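Local coordinates for protein probable uracil-DNA glycosylase (PDB 5X55) that is a probable uracil-DNA glycosylase of a giant virus, an alpha/beta protein of the uracil-DNA glycosylase superfamily, at residues Y140-Y146 / S274-D278; Q162-P166 / F258-L262. The contacts are given in a common frame with arbitrary orientation. Numbering follows the deposited sequence.

In the fold
The two contacts join the chain ahead of the central parallel sheet to the part that follows its edge strand 251-255. Contact 1 packs the region of helix 135-142 on helix 273-286. Contact 2 pairs strand 164-165 with strand 260-261. Helix 146-159 connects their first segments, and strand 260-261 is followed in the chain by helix 273-286. Contact 2 is thus nested inside the loop closed by contact 1. Their centres lie about 20 Å apart, yet they touch through F258. F258 CE1 is 3.5 Å from T276 OG1, and F258 CZ is 4.0 Å from F275 CE2, with the F258 and F275 rings edge-to-face.

Contact 1 of 2, residues Y140-Y146 / S274-D278; sequences YVESKTY and SFTAD
D278 is the polar hub where the region of helix 135-142 packs on helix 273-286, which lies in the chain between parallel-sheet strands 251-255 and 291-295. D278 OD2 accepts a hydrogen bond from Y146 OH at 2.7 Å. It also forms a salt bridge with K144 NZ at 2.8 Å. D278 is an m rotamer, and its CA-to-CB bond points toward segment 140-146. K144 has an extended backbone (phi/psi -80/154). Its side chain (chi1 and chi2 m, chi3 -125°, chi4 p) reaches across to D278. The turn is held by K144 N to V141 O, 3.1 Å, and S143 OG to Y140 O, 2.9 Å. The ring face of Y146 (p) receives S274 CB in a CH-pi contact, 3.4 Å from the ring centroid. S274 lies one helical turn before D278, linked by D278 N to S274 O at 2.9 Å. Deeper in, V141 and F275 pair, with CA atoms 7.2 Å apart. F275 is a t rotamer and V141 meets its ring edge, CG1 to CD1, 3.7 Å. V141 also touches F147 of helix 146-159. At the exposed side, the Y140 ring edge borders the carboxylate, with CE2 3.8 Å from D278 CG.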
ATOM      1  N   TYR A 140     -10.255  13.439 -11.894  1.00 30.72           N
ATOM      2  CA  TYR A 140     -11.545  12.798 -11.653  1.00 33.11           C
ATOM      3  C   TYR A 140     -11.906  12.831 -10.172  1.00 36.47           C
ATOM      4  O   TYR A 140     -13.082  12.982  -9.815  1.00 33.74           O
ATOM      5  CB  TYR A 140     -11.532  11.358 -12.169  1.00 36.18           C
ATOM      6  CG  TYR A 140     -12.747  10.552 -11.742  1.00 38.73           C
ATOM      7  CD1 TYR A 140     -13.975  10.701 -12.393  1.00 36.99           C
ATOM      8  CD2 TYR A 140     -12.664   9.631 -10.698  1.00 36.03           C
ATOM      9  CE1 TYR A 140     -15.094   9.960 -12.006  1.00 31.81           C
ATOM     10  CE2 TYR A 140     -13.783   8.886 -10.301  1.00 37.24           C
ATOM     11  CZ  TYR A 140     -14.992   9.057 -10.962  1.00 38.22           C
ATOM     12  OH  TYR A 140     -16.098   8.324 -10.566  1.00 42.61           O
ATOM     13  N   VAL A 141     -10.913  12.711  -9.294  1.00 36.40           N
ATOM     14  CA  VAL A 141     -11.233  12.584  -7.879  1.00 31.16           C
ATOM     15  C   VAL A 141     -11.623  13.932  -7.284  1.00 31.03           C
ATOM     16  O   VAL A 141     -12.538  14.003  -6.449  1.00 30.59           O
ATOM     17  CB  VAL A 141     -10.056  11.923  -7.142  1.00 31.45           C
ATOM     18  CG1 VAL A 141     -10.058  12.288  -5.697  1.00 34.88           C
ATOM     19  CG2 VAL A 141     -10.171  10.422  -7.277  1.00 30.58           C
ATOM     20  N   GLU A 142     -10.966  15.024  -7.711  1.00 32.51           N
ATOM     21  CA  GLU A 142     -11.299  16.336  -7.156  1.00 33.28           C
ATOM     22  C   GLU A 142     -12.689  16.795  -7.561  1.00 32.17           C
ATOM     23  O   GLU A 142     -13.250  17.665  -6.894  1.00 39.76           O
ATOM     24  CB  GLU A 142     -10.306  17.416  -7.595  1.00 34.80           C
ATOM     25  CG  GLU A 142      -8.851  17.082  -7.604  1.00 41.38           C
ATOM     26  CD  GLU A 142      -8.068  18.033  -8.518  1.00 53.44           C
ATOM     27  OE1 GLU A 142      -8.721  18.846  -9.201  1.00 54.24           O
ATOM     28  OE2 GLU A 142      -6.828  17.948  -8.574  1.00 51.58           O
ATOM     29  N   SER A 143     -13.252  16.247  -8.638  1.00 30.85           N
ATOM     30  CA  SER A 143     -14.597  16.620  -9.046  1.00 32.68           C
ATOM     31  C   SER A 143     -15.682  15.969  -8.197  1.00 34.90           C
ATOM     32  O   SER A 143     -16.850  16.349  -8.333  1.00 36.19           O
ATOM     33  CB  SER A 143     -14.823  16.249 -10.509  1.00 32.18           C
ATOM     34  OG  SER A 143     -15.111  14.861 -10.618  1.00 37.95           O
ATOM     35  N   LYS A 144     -15.333  15.002  -7.343  1.00 34.85           N
ATOM     36  CA  LYS A 144     -16.306  14.319  -6.493  1.00 32.91           C
ATOM     37  C   LYS A 144     -16.636  15.169  -5.273  1.00 30.03           C
ATOM     38  O   LYS A 144     -15.826  15.978  -4.824  1.00 31.59           O
ATOM     39  CB  LYS A 144     -15.764  12.964  -6.033  1.00 30.97           C
ATOM     40  CG  LYS A 144     -15.293  12.065  -7.154  1.00 33.33           C
ATOM     41  CD  LYS A 144     -16.455  11.519  -7.953  1.00 36.50           C
ATOM     42  CE  LYS A 144     -16.401   9.987  -7.989  1.00 41.21           C
ATOM     43  NZ  LYS A 144     -16.516   9.362  -6.630  1.00 38.50           N
ATOM     44  N   THR A 145     -17.829  14.963  -4.712  1.00 31.65           N
ATOM     45  CA  THR A 145     -18.217  15.809  -3.586  1.00 34.64           C
ATOM     46  C   THR A 145     -17.469  15.439  -2.308  1.00 35.57           C
ATOM     47  O   THR A 145     -17.275  16.304  -1.450  1.00 34.61           O
ATOM     48  CB  THR A 145     -19.733  15.763  -3.357  1.00 37.50           C
ATOM     49  OG1 THR A 145     -20.132  14.463  -2.900  1.00 41.69           O
ATOM     50  CG2 THR A 145     -20.482  16.104  -4.644  1.00 34.11           C
ATOM     51  N   TYR A 146     -17.012  14.188  -2.164  1.00 28.72           N
ATOM     52  CA  TYR A 146     -16.277  13.841  -0.949  1.00 29.85           C
ATOM     53  C   TYR A 146     -14.903  14.527  -0.866  1.00 28.07           C
ATOM     54  O   TYR A 146     -14.377  14.702   0.237  1.00 30.69           O
ATOM     55  CB  TYR A 146     -16.124  12.307  -0.830  1.00 26.61           C
ATOM     56  CG  TYR A 146     -15.135  11.687  -1.814  1.00 27.46           C
ATOM     57  CD1 TYR A 146     -13.756  11.816  -1.626  1.00 25.32           C
ATOM     58  CD2 TYR A 146     -15.576  10.990  -2.930  1.00 26.77           C
ATOM     59  CE1 TYR A 146     -12.847  11.278  -2.526  1.00 25.72           C
ATOM     60  CE2 TYR A 146     -14.670  10.438  -3.833  1.00 31.41           C
ATOM     61  CZ  TYR A 146     -13.303  10.587  -3.614  1.00 26.43           C
ATOM     62  OH  TYR A 146     -12.401  10.061  -4.498  1.00 24.35           O
ATOM     63  N   SER A 274     -13.511   6.561   0.140  1.00 19.74           N
ATOM     64  CA  SER A 274     -13.972   6.908  -1.198  1.00 26.63           C
ATOM     65  C   SER A 274     -12.796   7.127  -2.144  1.00 18.95           C
ATOM     66  O   SER A 274     -12.870   6.777  -3.327  1.00 21.29           O
ATOM     67  CB  SER A 274     -14.863   8.154  -1.154  1.00 25.10           C
ATOM     68  OG  SER A 274     -15.968   7.940  -0.306  1.00 36.35           O
ATOM     69  N   PHE A 275     -11.719   7.724  -1.645  1.00 21.28           N
ATOM     70  CA  PHE A 275     -10.532   7.912  -2.469  1.00 21.89           C
ATOM     71  C   PHE A 275      -9.968   6.571  -2.907  1.00 17.08           C
ATOM     72  O   PHE A 275      -9.705   6.358  -4.091  1.00 18.85           O
ATOM     73  CB  PHE A 275      -9.486   8.723  -1.698  1.00 24.22           C
ATOM     74  CG  PHE A 275      -8.238   9.016  -2.489  1.00 22.65           C
ATOM     75  CD1 PHE A 275      -8.183  10.114  -3.332  1.00 23.34           C
ATOM     76  CD2 PHE A 275      -7.120   8.200  -2.372  1.00 19.96           C
ATOM     77  CE1 PHE A 275      -7.025  10.406  -4.063  1.00 29.07           C
ATOM     78  CE2 PHE A 275      -5.957   8.476  -3.086  1.00 24.72           C
ATOM     79  CZ  PHE A 275      -5.908   9.580  -3.945  1.00 23.89           C
ATOM     80  N   THR A 276      -9.812   5.639  -1.964  1.00 17.05           N
ATOM     81  CA  THR A 276      -9.282   4.320  -2.308  1.00 19.54           C
ATOM     82  C   THR A 276     -10.237   3.559  -3.229  1.00 20.52           C
ATOM     83  O   THR A 276      -9.793   2.879  -4.165  1.00 21.26           O
ATOM     84  CB  THR A 276      -8.985   3.527  -1.032  1.00 20.86           C
ATOM     85  OG1 THR A 276      -8.020   4.236  -0.244  1.00 20.77           O
ATOM     86  CG2 THR A 276      -8.419   2.145  -1.371  1.00 17.67           C
ATOM     87  N   ALA A 277     -11.550   3.688  -3.014  1.00 18.96           N
ATOM     88  CA  ALA A 277     -12.490   3.037  -3.922  1.00 19.08           C
ATOM     89  C   ALA A 277     -12.344   3.577  -5.336  1.00 19.71           C
ATOM     90  O   ALA A 277     -12.316   2.808  -6.303  1.00 18.72           O
ATOM     91  CB  ALA A 277     -13.924   3.215  -3.425  1.00 20.02           C
ATOM     92  N   ASP A 278     -12.219   4.904  -5.478  1.00 19.89           N
ATOM     93  CA  ASP A 278     -12.006   5.476  -6.804  1.00 19.87           C
ATOM     94  C   ASP A 278     -10.647   5.083  -7.386  1.00 19.51           C
ATOM     95  O   ASP A 278     -10.508   4.976  -8.607  1.00 22.59           O
ATOM     96  CB  ASP A 278     -12.142   6.998  -6.748  1.00 26.31           C
ATOM     97  CG  ASP A 278     -13.592   7.458  -6.742  1.00 27.49           C
ATOM     98  OD1 ASP A 278     -14.474   6.683  -7.168  1.00 33.13           O
ATOM     99  OD2 ASP A 278     -13.847   8.601  -6.309  1.00 33.71           O
TER

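Contact 2 of 2, residues Q162-P166 / F258-L262; sequences QRIVP and FTTVL
Strands 164-165 and 260-261 form a two-stranded antiparallel sheet, separate from the four-stranded parallel one. I164 and V261 form a non-hydrogen-bonded pair, CA-CA 4.5 Å; V165 and T260 form a hydrogen-bonded pair, CA-CA 5.6 Å. V165 N binds T260 O and T260 N binds V165 O, both at 2.9 Å. L262 N binds R163 O at 2.8 Å. R163 centres an inverse gamma turn. A cis peptide precedes P166, whose CD lies 3.2 Å from F258 O. V165 (m) and T260 (t) share one face, CG2 to CG2 3.6 Å; V165 CG1 also meets L262 CD1 at 3.8 Å. L262 (t, p) has CD2 3.7 Å from R163 NH1, at the guanidinium edge. I164 (m, t) and V261 (t) lie on the opposite face. I164 CG2 touches T259 CG2 at 3.8 Å. T259 (p) hydrogen-bonds through OG1 to W272 and H268, while T260 OG1 bonds to E264 O. I164 packs on Y157 and L158 of helix 146-159, and F258 reaches T276 and L279 of helix 273-286.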
ATOM      1  N   GLN A 162      -2.193  17.233  15.299  1.00 32.53           N
ATOM      2  CA  GLN A 162      -1.953  15.791  15.276  1.00 29.16           C
ATOM      3  C   GLN A 162      -0.791  15.455  14.352  1.00 25.95           C
ATOM      4  O   GLN A 162      -0.667  16.024  13.264  1.00 26.69           O
ATOM      5  CB  GLN A 162      -3.202  15.054  14.812  1.00 28.93           C
ATOM      6  CG  GLN A 162      -4.386  15.250  15.735  1.00 32.38           C
ATOM      7  CD  GLN A 162      -5.627  14.551  15.234  1.00 38.03           C
ATOM      8  OE1 GLN A 162      -5.670  14.070  14.098  1.00 31.19           O
ATOM      9  NE2 GLN A 162      -6.652  14.484  16.088  1.00 44.73           N
ATOM     10  N   ARG A 163       0.042  14.495  14.770  1.00 27.17           N
ATOM     11  CA  ARG A 163       1.227  14.098  13.997  1.00 27.97           C
ATOM     12  C   ARG A 163       0.837  13.029  12.980  1.00 22.85           C
ATOM     13  O   ARG A 163       1.046  11.827  13.170  1.00 25.10           O
ATOM     14  CB  ARG A 163       2.334  13.602  14.922  1.00 28.24           C
ATOM     15  CG  ARG A 163       2.391  14.340  16.230  1.00 31.90           C
ATOM     16  CD  ARG A 163       3.652  14.153  16.941  1.00 35.10           C
ATOM     17  NE  ARG A 163       4.618  15.154  16.552  1.00 52.40           N
ATOM     18  CZ  ARG A 163       5.898  14.977  16.308  1.00 56.46           C
ATOM     19  NH1 ARG A 163       6.408  13.796  16.431  1.00 54.43           N
ATOM     20  NH2 ARG A 163       6.621  16.009  15.933  1.00 52.80           N
ATOM     21  N   ILE A 164       0.274  13.491  11.870  1.00 20.62           N
ATOM     22  CA  ILE A 164      -0.112  12.596  10.792  1.00 20.73           C
ATOM     23  C   ILE A 164       1.121  11.937  10.193  1.00 21.64           C
ATOM     24  O   ILE A 164       2.154  12.585   9.998  1.00 20.28           O
ATOM     25  CB  ILE A 164      -0.891  13.387   9.737  1.00 23.40           C
ATOM     26  CG1 ILE A 164      -2.139  14.003  10.383  1.00 24.91           C
ATOM     27  CG2 ILE A 164      -1.181  12.509   8.532  1.00 17.36           C
ATOM     28  CD1 ILE A 164      -2.999  14.815   9.424  1.00 26.26           C
ATOM     29  N   VAL A 165       1.029  10.631   9.944  1.00 19.21           N
ATOM     30  CA  VAL A 165       2.056   9.850   9.258  1.00 17.29           C
ATOM     31  C   VAL A 165       1.353   9.094   8.134  1.00 17.89           C
ATOM     32  O   VAL A 165       0.150   8.807   8.247  1.00 18.94           O
ATOM     33  CB  VAL A 165       2.790   8.895  10.214  1.00 20.73           C
ATOM     34  CG1 VAL A 165       3.524   9.675  11.301  1.00 16.48           C
ATOM     35  CG2 VAL A 165       1.807   7.859  10.828  1.00 17.77           C
ATOM     36  N   PRO A 166       2.022   8.811   7.005  1.00 18.39           N
ATOM     37  CA  PRO A 166       3.379   9.265   6.678  1.00 18.53           C
ATOM     38  C   PRO A 166       3.417  10.764   6.377  1.00 19.42           C
ATOM     39  O   PRO A 166       2.352  11.356   6.215  1.00 17.59           O
ATOM     40  CB  PRO A 166       3.723   8.453   5.426  1.00 16.30           C
ATOM     41  CG  PRO A 166       2.388   8.277   4.747  1.00 16.52           C
ATOM     42  CD  PRO A 166       1.420   8.041   5.898  1.00 13.31           C
ATOM     43  N   PHE A 258      -4.651   5.959   3.806  1.00 18.14           N
ATOM     44  CA  PHE A 258      -3.348   6.523   3.491  1.00 18.47           C
ATOM     45  C   PHE A 258      -2.654   7.179   4.678  1.00 19.04           C
ATOM     46  O   PHE A 258      -1.439   7.405   4.598  1.00 17.43           O
ATOM     47  CB  PHE A 258      -3.479   7.520   2.333  1.00 17.26           C
ATOM     48  CG  PHE A 258      -3.570   6.858   0.980  1.00 16.51           C
ATOM     49  CD1 PHE A 258      -4.701   6.142   0.615  1.00 15.57           C
ATOM     50  CD2 PHE A 258      -2.521   6.932   0.089  1.00 14.80           C
ATOM     51  CE1 PHE A 258      -4.778   5.529  -0.632  1.00 14.30           C
ATOM     52  CE2 PHE A 258      -2.594   6.321  -1.154  1.00 15.54           C
ATOM     53  CZ  PHE A 258      -3.719   5.624  -1.516  1.00 14.88           C
ATOM     54  N   THR A 259      -3.362   7.475   5.768  1.00 14.24           N
ATOM     55  CA  THR A 259      -2.753   8.152   6.907  1.00 14.51           C
ATOM     56  C   THR A 259      -3.194   7.524   8.222  1.00 19.00           C
ATOM     57  O   THR A 259      -4.204   6.828   8.300  1.00 17.05           O
ATOM     58  CB  THR A 259      -3.112   9.645   6.944  1.00 16.45           C
ATOM     59  OG1 THR A 259      -4.538   9.789   6.949  1.00 19.85           O
ATOM     60  CG2 THR A 259      -2.539  10.366   5.735  1.00 16.67           C
ATOM     61  N   THR A 260      -2.412   7.789   9.264  1.00 18.13           N
ATOM     62  CA  THR A 260      -2.862   7.640  10.632  1.00 19.75           C
ATOM     63  C   THR A 260      -2.161   8.716  11.454  1.00 18.55           C
ATOM     64  O   THR A 260      -1.575   9.649  10.904  1.00 18.22           O
ATOM     65  CB  THR A 260      -2.630   6.206  11.134  1.00 20.30           C
ATOM     66  OG1 THR A 260      -3.286   6.030  12.398  1.00 19.06           O
ATOM     67  CG2 THR A 260      -1.134   5.858  11.244  1.00 14.79           C
ATOM     68  N   VAL A 261      -2.254   8.617  12.770  1.00 19.96           N
ATOM     69  CA  VAL A 261      -1.558   9.519  13.682  1.00 20.18           C
ATOM     70  C   VAL A 261      -0.442   8.728  14.337  1.00 22.84           C
ATOM     71  O   VAL A 261      -0.626   7.551  14.678  1.00 21.31           O
ATOM     72  CB  VAL A 261      -2.507  10.124  14.743  1.00 23.61           C
ATOM     73  CG1 VAL A 261      -1.728  10.910  15.795  1.00 20.67           C
ATOM     74  CG2 VAL A 261      -3.539  11.021  14.082  1.00 24.26           C
ATOM     75  N   LEU A 262       0.721   9.362  14.489  1.00 22.36           N
ATOM     76  CA  LEU A 262       1.849   8.700  15.128  1.00 22.60           C
ATOM     77  C   LEU A 262       1.432   8.086  16.463  1.00 25.83           C
ATOM     78  O   LEU A 262       0.786   8.741  17.286  1.00 22.70           O
ATOM     79  CB  LEU A 262       2.976   9.706  15.338  1.00 26.64           C
ATOM     80  CG  LEU A 262       4.342   9.138  15.705  1.00 28.39           C
ATOM     81  CD1 LEU A 262       4.893   8.334  14.540  1.00 23.55           C
ATOM     82  CD2 LEU A 262       5.271  10.282  16.086  1.00 30.84           C
TER